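Local coordinates for C381 turret protein (Sulfolobus turreted icosahedral virus, PDB 4IND) that probably builds the turrets of the virus capsid, as a chain of three jelly-roll domains that assembles into pentamers, at residues 197-203 with 239-245; 178-184 with 224-230; 160-164 with 252-256. All coordinates share one frame; numbering follows the deposited sequence. Where two conformers were deposited one is given.

Contact 1. Residues 197-203 with 239-245; sequences FQFGTIS and VKFSVTY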
loop_
_atom_site.group_PDB
_atom_site.type_symbol
_atom_site.label_atom_id
_atom_site.label_comp_id
_atom_site.label_asym_id
_atom_site.label_seq_id
_atom_site.Cartn_x
_atom_site.Cartn_y
_atom_site.Cartn_z
ATOM N N PHE A 197 -8.303 40.036 6.525
ATOM C CA PHE A 197 -7.711 40.168 5.203
ATOM C C PHE A 197 -7.689 38.835 4.479
ATOM O O PHE A 197 -6.981 37.907 4.891
ATOM C CB PHE A 197 -6.278 40.668 5.375
ATOM C CG PHE A 197 -5.556 40.921 4.088
ATOM C CD1 PHE A 197 -5.548 42.191 3.520
ATOM C CD2 PHE A 197 -4.861 39.908 3.466
ATOM C CE1 PHE A 197 -4.870 42.435 2.339
ATOM C CE2 PHE A 197 -4.176 40.143 2.277
ATOM C CZ PHE A 197 -4.181 41.411 1.714
ATOM N N GLN A 198 -8.450 38.715 3.397
ATOM C CA GLN A 198 -8.386 37.482 2.630
ATOM C C GLN A 198 -7.236 37.578 1.635
ATOM O O GLN A 198 -7.254 38.406 0.733
ATOM C CB GLN A 198 -9.706 37.159 1.920
ATOM C CG GLN A 198 -9.605 35.874 1.086
ATOM C CD GLN A 198 -10.904 35.484 0.407
ATOM O OE1 GLN A 198 -10.946 35.257 -0.784
ATOM N NE2 GLN A 198 -11.955 35.390 1.165
ATOM N N PHE A 199 -6.224 36.742 1.830
ATOM C CA PHE A 199 -5.077 36.692 0.934
ATOM C C PHE A 199 -5.454 35.975 -0.360
ATOM O O PHE A 199 -5.062 36.372 -1.469
ATOM C CB PHE A 199 -3.927 35.960 1.647
ATOM C CG PHE A 199 -2.794 35.567 0.741
ATOM C CD1 PHE A 199 -1.897 36.513 0.264
ATOM C CD2 PHE A 199 -2.617 34.246 0.383
ATOM C CE1 PHE A 199 -0.848 36.146 -0.581
ATOM C CE2 PHE A 199 -1.574 33.864 -0.455
ATOM C CZ PHE A 199 -0.686 34.819 -0.941
ATOM N N GLY A 200 -6.214 34.902 -0.222
ATOM C CA GLY A 200 -6.525 34.067 -1.379
ATOM C C GLY A 200 -7.463 32.941 -1.008
ATOM O O GLY A 200 -8.018 32.940 0.089
ATOM N N THR A 201 -7.628 31.982 -1.915
ATOM C CA THR A 201 -8.495 30.836 -1.681
ATOM C C THR A 201 -7.860 29.601 -2.272
ATOM O O THR A 201 -7.116 29.674 -3.260
ATOM C CB THR A 201 -9.866 31.000 -2.352
ATOM O OG1 THR A 201 -9.680 31.129 -3.768
ATOM C CG2 THR A 201 -10.584 32.222 -1.826
ATOM N N ILE A 202 -8.158 28.467 -1.656
ATOM C CA ILE A 202 -7.834 27.183 -2.238
ATOM C C ILE A 202 -9.154 26.493 -2.552
ATOM O O ILE A 202 -10.049 26.451 -1.719
ATOM C CB ILE A 202 -6.989 26.347 -1.282
ATOM C CG1 ILE A 202 -5.594 26.964 -1.188
ATOM C CG2 ILE A 202 -6.880 24.900 -1.781
ATOM C CD1 ILE A 202 -4.786 26.450 -0.038
ATOM N N SER A 203 -9.295 25.974 -3.768
ATOM C CA SER A 203 -10.556 25.343 -4.115
ATOM C C SER A 203 -10.404 24.155 -5.048
ATOM O O SER A 203 -9.400 24.024 -5.750
ATOM C CB SER A 203 -11.515 26.372 -4.711
ATOM O OG SER A 203 -10.939 27.003 -5.826
ATOM N N VAL A 239 -6.892 21.028 -8.136
ATOM C CA VAL A 239 -6.918 22.013 -7.050
ATOM C C VAL A 239 -6.451 23.355 -7.607
ATOM O O VAL A 239 -5.511 23.410 -8.404
ATOM C CB VAL A 239 -6.020 21.568 -5.901
ATOM C CG1 VAL A 239 -5.994 22.617 -4.781
ATOM C CG2 VAL A 239 -6.487 20.212 -5.368
ATOM N N LYS A 240 -7.110 24.432 -7.197
ATOM C CA LYS A 240 -6.726 25.770 -7.666
ATOM C C LYS A 240 -6.483 26.734 -6.510
ATOM O O LYS A 240 -7.345 26.918 -5.648
ATOM C CB LYS A 240 -7.810 26.309 -8.583
ATOM C CG LYS A 240 -7.488 27.650 -9.198
ATOM C CD LYS A 240 -8.617 28.069 -10.122
ATOM C CE LYS A 240 -8.423 29.476 -10.634
ATOM N NZ LYS A 240 -9.594 29.915 -11.452
ATOM N N PHE A 241 -5.298 27.336 -6.485
ATOM C CA PHE A 241 -4.994 28.374 -5.506
ATOM C C PHE A 241 -5.063 29.715 -6.233
ATOM O O PHE A 241 -4.512 29.856 -7.320
ATOM C CB PHE A 241 -3.607 28.156 -4.920
ATOM C CG PHE A 241 -3.019 29.392 -4.307
ATOM C CD1 PHE A 241 -3.555 29.927 -3.148
ATOM C CD2 PHE A 241 -1.936 30.028 -4.901
ATOM C CE1 PHE A 241 -3.024 31.070 -2.579
ATOM C CE2 PHE A 241 -1.384 31.170 -4.340
ATOM C CZ PHE A 241 -1.941 31.703 -3.172
ATOM N N SER A 242 -5.771 30.680 -5.655
ATOM C CA SER A 242 -5.906 32.003 -6.261
ATOM C C SER A 242 -5.545 33.059 -5.248
ATOM O O SER A 242 -6.011 33.005 -4.104
ATOM C CB SER A 242 -7.349 32.267 -6.705
ATOM O OG SER A 242 -7.920 31.137 -7.329
ATOM N N VAL A 243 -4.733 34.033 -5.656
ATOM C CA VAL A 243 -4.494 35.215 -4.821
ATOM C C VAL A 243 -5.613 36.194 -5.151
ATOM O O VAL A 243 -5.822 36.528 -6.323
ATOM C CB VAL A 243 -3.136 35.866 -5.141
ATOM C CG1 VAL A 243 -2.922 37.087 -4.251
ATOM C CG2 VAL A 243 -1.996 34.870 -4.955
ATOM N N THR A 244 -6.333 36.673 -4.139
ATOM C CA THR A 244 -7.570 37.415 -4.421
ATOM C C THR A 244 -7.609 38.846 -3.920
ATOM O O THR A 244 -8.581 39.562 -4.164
ATOM C CB THR A 244 -8.801 36.672 -3.852
ATOM O OG1 THR A 244 -8.626 36.514 -2.442
ATOM C CG2 THR A 244 -8.973 35.294 -4.490
ATOM N N TYR A 245 -6.580 39.275 -3.200
ATOM C CA TYR A 245 -6.679 40.573 -2.525
ATOM C C TYR A 245 -6.592 41.794 -3.443
ATOM O O TYR A 245 -6.963 42.895 -3.052
ATOM C CB TYR A 245 -5.732 40.680 -1.318
ATOM C CG TYR A 245 -4.246 40.693 -1.617
ATOM C CD1 TYR A 245 -3.584 41.883 -1.880
ATOM C CD2 TYR A 245 -3.500 39.524 -1.589
ATOM C CE1 TYR A 245 -2.221 41.907 -2.126
ATOM C CE2 TYR A 245 -2.148 39.540 -1.826
ATOM C CZ TYR A 245 -1.514 40.744 -2.083
ATOM O OH TYR A 245 -0.161 40.785 -2.334
HETATM O O HOH W 1 -9.217 38.744 -1.214
HETATM O O HOH W 2 -9.022 29.053 -5.594
#
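Over one face of the Tyr245 ring sits the CZ tip of Phe197, and at its edge, in the ring plane, lies the backbone oxygen of Phe199. The Phe241 ring receives Phe199 CE2 at its edge. These four residues form an aromatic cluster at one end of an antiparallel strand pair in the middle jelly roll of the turret protein. Phe197 CZ approaches Tyr245 CG to 3.4 Å, with the two ring planes at 47°. The Phe199 ring lies between two others: its CD1 side meets Tyr245 CE2, and CE2 meets Phe241 CZ at 3.5 Å. Phe199 and Phe241 touch rim to rim, and neither covers the other. Phe199 also meets Phe226 and Phe253, which carries the cluster into the facing sheet. Tyr245 chi1 (67°) swings its ring in, so that a face meets Phe197 CZ and CE2 comes up to Phe199. Tyr245 CB packs on Gln198 O.

The strands 197-203 and 239-243 run antiparallel. Thr201 pairs with Ser242 and Ser203 with Lys240, each through two backbone hydrogen bonds. Gly200 faces Val243 in a non-hydrogen-bonded pair, its CA close to Ser242 O. Beyond it, Thr244 N still binds Phe199 O at 3.0 Å. Ile202 lies on the same face as Phe241 and packs its CG2 on Val239 CG1.

The other face is polar. There Thr201 OG1, Ser203 OG and Ser242 OG gather round one water. It is 2.8 Å from both Thr201 OG1 and Ser203 OG, and 2.9 Å from Ser242 OG. The same water donates to Lys240 O at 2.7 Å. A second water donates to Gln198 O and is hydrogen-bonded to Thr244 OG1 at 2.6 Å.

Contact 2. Residues 178-184 with 224-230; sequences YAIKMPY and GTFLVYL. With 2HP (dihydrogenphosphate ion), chain Y.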
loop_
_atom_site.group_PDB
_atom_site.type_symbol
_atom_site.label_atom_id
_atom_site.label_comp_id
_atom_site.label_asym_id
_atom_site.label_seq_id
_atom_site.Cartn_x
_atom_site.Cartn_y
_atom_site.Cartn_z
ATOM N N TYR A 178 -4.451 15.881 2.090
ATOM C CA TYR A 178 -3.232 16.654 1.941
ATOM C C TYR A 178 -3.193 17.889 2.809
ATOM O O TYR A 178 -4.215 18.528 3.054
ATOM C CB TYR A 178 -3.097 17.117 0.502
ATOM C CG TYR A 178 -2.998 16.000 -0.508
ATOM C CD1 TYR A 178 -1.771 15.612 -1.024
ATOM C CD2 TYR A 178 -4.133 15.335 -0.948
ATOM C CE1 TYR A 178 -1.672 14.592 -1.976
ATOM C CE2 TYR A 178 -4.048 14.313 -1.901
ATOM C CZ TYR A 178 -2.823 13.945 -2.396
ATOM O OH TYR A 178 -2.727 12.950 -3.348
ATOM N N ALA A 179 -1.994 18.234 3.252
ATOM C CA ALA A 179 -1.759 19.519 3.898
ATOM C C ALA A 179 -1.228 20.461 2.830
ATOM O O ALA A 179 -0.375 20.080 2.026
ATOM C CB ALA A 179 -0.769 19.383 5.025
ATOM N N ILE A 180 -1.742 21.689 2.807
ATOM C CA ILE A 180 -1.161 22.727 1.968
ATOM C C ILE A 180 -0.688 23.822 2.913
ATOM O O ILE A 180 -1.494 24.437 3.612
ATOM C CB ILE A 180 -2.185 23.294 1.009
ATOM C CG1 ILE A 180 -2.638 22.203 0.038
ATOM C CG2 ILE A 180 -1.592 24.477 0.249
ATOM C CD1 ILE A 180 -3.827 22.616 -0.822
ATOM N N LYS A 181 0.624 24.016 2.968
ATOM C CA LYS A 181 1.225 24.956 3.890
ATOM C C LYS A 181 1.859 26.080 3.078
ATOM O O LYS A 181 2.596 25.839 2.108
ATOM C CB LYS A 181 2.273 24.262 4.776
ATOM C CG LYS A 181 2.845 25.157 5.875
ATOM C CD LYS A 181 4.025 24.497 6.595
ATOM C CE LYS A 181 3.602 23.210 7.313
ATOM N NZ LYS A 181 4.749 22.640 8.102
ATOM N N MET A 182 1.567 27.316 3.461
ATOM C CA MET A 182 2.157 28.449 2.776
ATOM C C MET A 182 2.730 29.470 3.753
ATOM O O MET A 182 2.011 30.330 4.260
ATOM C CB MET A 182 1.129 29.073 1.826
ATOM C CG MET A 182 0.567 28.062 0.842
ATOM S SD MET A 182 -0.985 28.544 0.076
ATOM C CE MET A 182 -0.552 30.168 -0.546
ATOM N N PRO A 183 4.036 29.358 4.035
ATOM C CA PRO A 183 4.733 30.363 4.834
ATOM C C PRO A 183 4.710 31.625 4.003
ATOM O O PRO A 183 4.885 31.518 2.781
ATOM C CB PRO A 183 6.172 29.832 4.901
ATOM C CG PRO A 183 6.108 28.393 4.452
ATOM C CD PRO A 183 4.941 28.309 3.517
ATOM N N TYR A 184 4.473 32.778 4.615
ATOM C CA TYR A 184 4.429 34.026 3.868
ATOM C C TYR A 184 5.046 35.155 4.667
ATOM O O TYR A 184 5.173 35.057 5.876
ATOM C CB TYR A 184 2.984 34.392 3.521
ATOM C CG TYR A 184 2.117 34.622 4.733
ATOM C CD1 TYR A 184 2.147 35.847 5.411
ATOM C CD2 TYR A 184 1.280 33.618 5.229
ATOM C CE1 TYR A 184 1.365 36.068 6.528
ATOM C CE2 TYR A 184 0.490 33.850 6.362
ATOM C CZ TYR A 184 0.547 35.073 6.995
ATOM O OH TYR A 184 -0.219 35.304 8.109
ATOM N N GLY A 224 3.918 34.795 8.575
ATOM C CA GLY A 224 3.101 33.786 9.201
ATOM C C GLY A 224 3.046 32.604 8.289
ATOM O O GLY A 224 3.859 32.492 7.353
ATOM N N THR A 225 2.083 31.723 8.535
ATOM C CA THR A 225 1.927 30.505 7.747
ATOM C C THR A 225 0.456 30.156 7.617
ATOM O O THR A 225 -0.263 30.112 8.613
ATOM C CB THR A 225 2.660 29.316 8.410
ATOM O OG1 THR A 225 4.028 29.666 8.679
ATOM C CG2 THR A 225 2.622 28.091 7.496
ATOM N N PHE A 226 0.004 29.937 6.389
ATOM C CA PHE A 226 -1.315 29.355 6.169
ATOM C C PHE A 226 -1.132 27.842 6.147
ATOM O O PHE A 226 -0.159 27.331 5.568
ATOM C CB PHE A 226 -1.896 29.796 4.824
ATOM C CG PHE A 226 -2.172 31.275 4.732
ATOM C CD1 PHE A 226 -3.084 31.879 5.585
ATOM C CD2 PHE A 226 -1.535 32.049 3.789
ATOM C CE1 PHE A 226 -3.344 33.242 5.491
ATOM C CE2 PHE A 226 -1.792 33.407 3.674
ATOM C CZ PHE A 226 -2.691 34.000 4.520
ATOM N N LEU A 227 -2.042 27.128 6.800
ATOM C CA LEU A 227 -1.992 25.671 6.817
ATOM C C LEU A 227 -3.419 25.187 6.768
ATOM O O LEU A 227 -4.175 25.342 7.736
ATOM C CB LEU A 227 -1.311 25.164 8.096
ATOM C CG LEU A 227 -1.309 23.642 8.290
ATOM C CD1 LEU A 227 -0.775 22.952 7.036
ATOM C CD2 LEU A 227 -0.499 23.226 9.501
ATOM N N VAL A 228 -3.800 24.629 5.634
ATOM C CA VAL A 228 -5.138 24.071 5.470
ATOM C C VAL A 228 -5.038 22.648 4.925
ATOM O O VAL A 228 -3.965 22.209 4.554
ATOM C CB VAL A 228 -6.008 24.941 4.548
ATOM C CG1 VAL A 228 -6.159 26.328 5.137
ATOM C CG2 VAL A 228 -5.392 25.016 3.160
ATOM N N TYR A 229 -6.149 21.923 4.917
ATOM C CA TYR A 229 -6.106 20.527 4.526
ATOM C C TYR A 229 -7.238 20.244 3.554
ATOM O O TYR A 229 -8.327 20.781 3.703
ATOM C CB TYR A 229 -6.245 19.635 5.772
ATOM C CG TYR A 229 -5.237 19.895 6.867
ATOM C CD1 TYR A 229 -4.027 19.220 6.906
ATOM C CD2 TYR A 229 -5.504 20.796 7.880
ATOM C CE1 TYR A 229 -3.107 19.441 7.939
ATOM C CE2 TYR A 229 -4.587 21.030 8.903
ATOM C CZ TYR A 229 -3.388 20.353 8.913
ATOM O OH TYR A 229 -2.471 20.568 9.909
ATOM N N LEU A 230 -6.985 19.385 2.572
ATOM C CA LEU A 230 -8.008 18.973 1.620
ATOM C C LEU A 230 -8.157 17.482 1.672
ATOM O O LEU A 230 -7.163 16.762 1.556
ATOM C CB LEU A 230 -7.572 19.312 0.182
ATOM C CG LEU A 230 -7.455 20.762 -0.218
ATOM C CD1 LEU A 230 -7.015 20.845 -1.699
ATOM C CD2 LEU A 230 -8.798 21.395 -0.031
HETATM P P 2HP Y . 8.240 21.163 7.618
HETATM O O1 2HP Y . 7.693 21.266 9.074
HETATM O O2 2HP Y . 8.113 19.769 7.089
HETATM O O3 2HP Y . 9.714 21.379 7.585
HETATM O O4 2HP Y . 7.479 22.178 6.719
#
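Tyr184 turns its ring back over the neighbouring strand because CG stands between its own backbone N and carbonyl carbon (chi1 62°). Phe226 has CG anti to its carbonyl carbon (chi1 -65°), which brings its face up to Tyr184 CE2. That atom sits over the centre of the Phe226 ring, and Tyr184 CD2 is 3.4 Å from Phe226 CE2. The ring planes make 31°. Gly224 lies over a face of the Tyr184 ring, its C toward the rim and its CA 3.9 Å from the centroid in a CH-pi contact.

Eight backbone hydrogen bonds join the antiparallel strands, which belong to one sheet of the middle jelly-roll (galactose-binding-like) domain. On the Lys181 face, Lys181 CG presses on Thr225 CG2 at 3.4 Å, tighter than usual. The lysine chain bends at chi3 and its NZ reaches dihydrogenphosphate O4 at 3.1 Å. Arg154 and the backbone N of Glu237 of the second subunit also bind this ion. Lys181 NZ is further held by Asp235 O of that subunit, and Tyr229 OH by the carboxylate of the same Asp235, so this face joins two subunits.

Ile180 and Leu230, on the opposite face, pack on Ile202 of strand 194-203 in the facing sheet. Strand 253-262 borders 176-187 on its other side, and 221-232 is the outermost strand of this sheet within the chain.

Contact 3. Residues 160-164 with 252-256; sequences IIHTS and PFTFG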
loop_
_atom_site.group_PDB
_atom_site.type_symbol
_atom_site.label_atom_id
_atom_site.label_comp_id
_atom_site.label_asym_id
_atom_site.label_seq_id
_atom_site.Cartn_x
_atom_site.Cartn_y
_atom_site.Cartn_z
ATOM N N ILE A 160 9.712 32.239 -1.859
ATOM C CA ILE A 160 10.331 33.038 -2.921
ATOM C C ILE A 160 9.328 33.516 -3.977
ATOM O O ILE A 160 9.703 34.189 -4.940
ATOM C CB ILE A 160 11.424 32.226 -3.658
ATOM C CG1 ILE A 160 10.804 30.962 -4.242
ATOM C CG2 ILE A 160 12.597 31.899 -2.730
ATOM C CD1 ILE A 160 11.738 30.212 -5.218
ATOM N N ILE A 161 8.062 33.137 -3.832
ATOM C CA ILE A 161 7.058 33.511 -4.819
ATOM C C ILE A 161 6.514 34.878 -4.479
ATOM O O ILE A 161 6.016 35.108 -3.375
ATOM C CB ILE A 161 5.875 32.520 -4.874
ATOM C CG1 ILE A 161 6.355 31.081 -5.032
ATOM C CG2 ILE A 161 4.905 32.901 -6.001
ATOM C CD1 ILE A 161 5.261 30.036 -4.747
ATOM N N HIS A 162 6.605 35.805 -5.424
ATOM C CA HIS A 162 6.137 37.168 -5.174
ATOM C C HIS A 162 4.779 37.442 -5.787
ATOM O O HIS A 162 4.546 37.147 -6.966
ATOM C CB HIS A 162 7.127 38.209 -5.738
ATOM C CG HIS A 162 8.467 38.172 -5.093
ATOM N ND1 HIS A 162 8.762 38.891 -3.953
ATOM C CD2 HIS A 162 9.597 37.498 -5.409
ATOM C CE1 HIS A 162 10.013 38.667 -3.605
ATOM N NE2 HIS A 162 10.546 37.827 -4.476
ATOM N N THR A 163 3.904 38.073 -5.004
ATOM C CA THR A 163 2.612 38.488 -5.531
ATOM C C THR A 163 2.287 39.874 -5.060
ATOM O O THR A 163 2.708 40.305 -3.977
ATOM C CB THR A 163 1.457 37.509 -5.156
ATOM O OG1 THR A 163 0.232 38.003 -5.713
ATOM C CG2 THR A 163 1.308 37.389 -3.611
ATOM N N SER A 164 1.543 40.603 -5.872
ATOM C CA SER A 164 1.079 41.891 -5.433
ATOM C C SER A 164 -0.448 41.950 -5.447
ATOM O O SER A 164 -1.033 43.031 -5.463
ATOM C CB SER A 164 1.697 43.000 -6.288
ATOM O OG SER A 164 1.426 42.767 -7.652
ATOM N N PRO A 252 2.449 43.910 -0.915
ATOM C CA PRO A 252 3.143 42.773 -1.548
ATOM C C PRO A 252 3.393 41.631 -0.563
ATOM O O PRO A 252 3.729 41.881 0.608
ATOM C CB PRO A 252 4.474 43.378 -2.005
ATOM C CG PRO A 252 4.629 44.640 -1.216
ATOM C CD PRO A 252 3.237 45.151 -0.963
ATOM N N PHE A 253 3.200 40.401 -1.028
ATOM C CA PHE A 253 3.514 39.198 -0.268
ATOM C C PHE A 253 4.641 38.444 -0.952
ATOM O O PHE A 253 4.814 38.514 -2.187
ATOM C CB PHE A 253 2.290 38.251 -0.191
ATOM C CG PHE A 253 1.316 38.580 0.920
ATOM C CD1 PHE A 253 1.178 37.727 2.011
ATOM C CD2 PHE A 253 0.513 39.702 0.852
ATOM C CE1 PHE A 253 0.262 38.010 3.029
ATOM C CE2 PHE A 253 -0.397 39.993 1.868
ATOM C CZ PHE A 253 -0.519 39.142 2.955
ATOM N N THR A 254 5.406 37.713 -0.152
ATOM C CA THR A 254 6.303 36.684 -0.663
ATOM C C THR A 254 5.919 35.411 0.064
ATOM O O THR A 254 5.712 35.433 1.269
ATOM C CB THR A 254 7.761 37.009 -0.365
ATOM O OG1 THR A 254 8.077 38.300 -0.887
ATOM C CG2 THR A 254 8.676 35.973 -1.014
ATOM N N PHE A 255 5.777 34.297 -0.653
ATOM C CA PHE A 255 5.320 33.088 0.011
ATOM C C PHE A 255 5.941 31.832 -0.590
ATOM O O PHE A 255 6.481 31.851 -1.705
ATOM C CB PHE A 255 3.784 33.019 0.013
ATOM C CG PHE A 255 3.180 32.829 -1.360
ATOM C CD1 PHE A 255 2.848 31.565 -1.821
ATOM C CD2 PHE A 255 2.934 33.925 -2.178
ATOM C CE1 PHE A 255 2.283 31.394 -3.093
ATOM C CE2 PHE A 255 2.375 33.773 -3.439
ATOM C CZ PHE A 255 2.053 32.499 -3.904
ATOM N N GLY A 256 5.859 30.749 0.166
ATOM C CA GLY A 256 6.342 29.457 -0.255
ATOM C C GLY A 256 5.139 28.552 -0.417
ATOM O O GLY A 256 4.006 28.966 -0.165
HETATM O O HOH W 3 6.127 40.716 -3.570
#
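Ile161 lies over the Phe255 ring at a classic beta bulge between two antiparallel strands of the middle jelly roll. Its CB stands above the ring centre, 4.0 Å from the centroid in a CH-pi contact. CG1 leans to Phe255 O at 3.4 Å, and CD1 ends near both that oxygen and Phe255 CE1. The other branch, CG2, meets Phe255 CZ at 3.6 Å. Phe255 chi1 (68°) folds the ring across toward strand 160-163. Thr163 CG2 comes to its edge and also packs on Phe253 CB.

The bulge puts Ile160 and Ile161 both opposite Phe255. Phe255 O accepts from Ile161 N at 2.9 Å and weakly from Ile160 N; Phe255 N donates back to Ile161 O. Two further backbone bonds link Thr163 and Phe253. Thr163 OG1 is hydrogen-bonded to Asn166 O and Gly165 N, just after the strand. Ile160 and Ile161 touch Tyr108, and Phe255 touches Met106. Tyr108 and Met106 belong to the first galactose-binding-like domain, so this sheet edge meets the preceding domain.

On the other face Thr254 CG2 lies over the His162 ring. A water at that ring's edge is 3.2 Å from His162 ND1 and donates to Phe253 O at 2.9 Å.

Overall arrangement
The three contacts are strand pairs in the two sheets of the middle jelly roll, which pack face to face through their side chains. Contacts 2 and 3 belong to one sheet, where strands 176-187 and 253-262 are neighbours; Gly256 N lies 2.9 Å from Pro183 O, a probable hydrogen bond. Contact 1 belongs to the facing sheet, its centre about 12 Å from that of contact 2 and about 13 Å from that of contact 3. Between the sheets Phe199 CD2 meets Phe226 CE2 at 3.5 Å, and Phe199 CE1 meets Phe253 CG at 3.6 Å. Contact 2 alone holds a dihydrogenphosphate ion, through Lys181; the Phe255 side chain of contact 3 is about 13 Å from a bound dihydrogenphosphate.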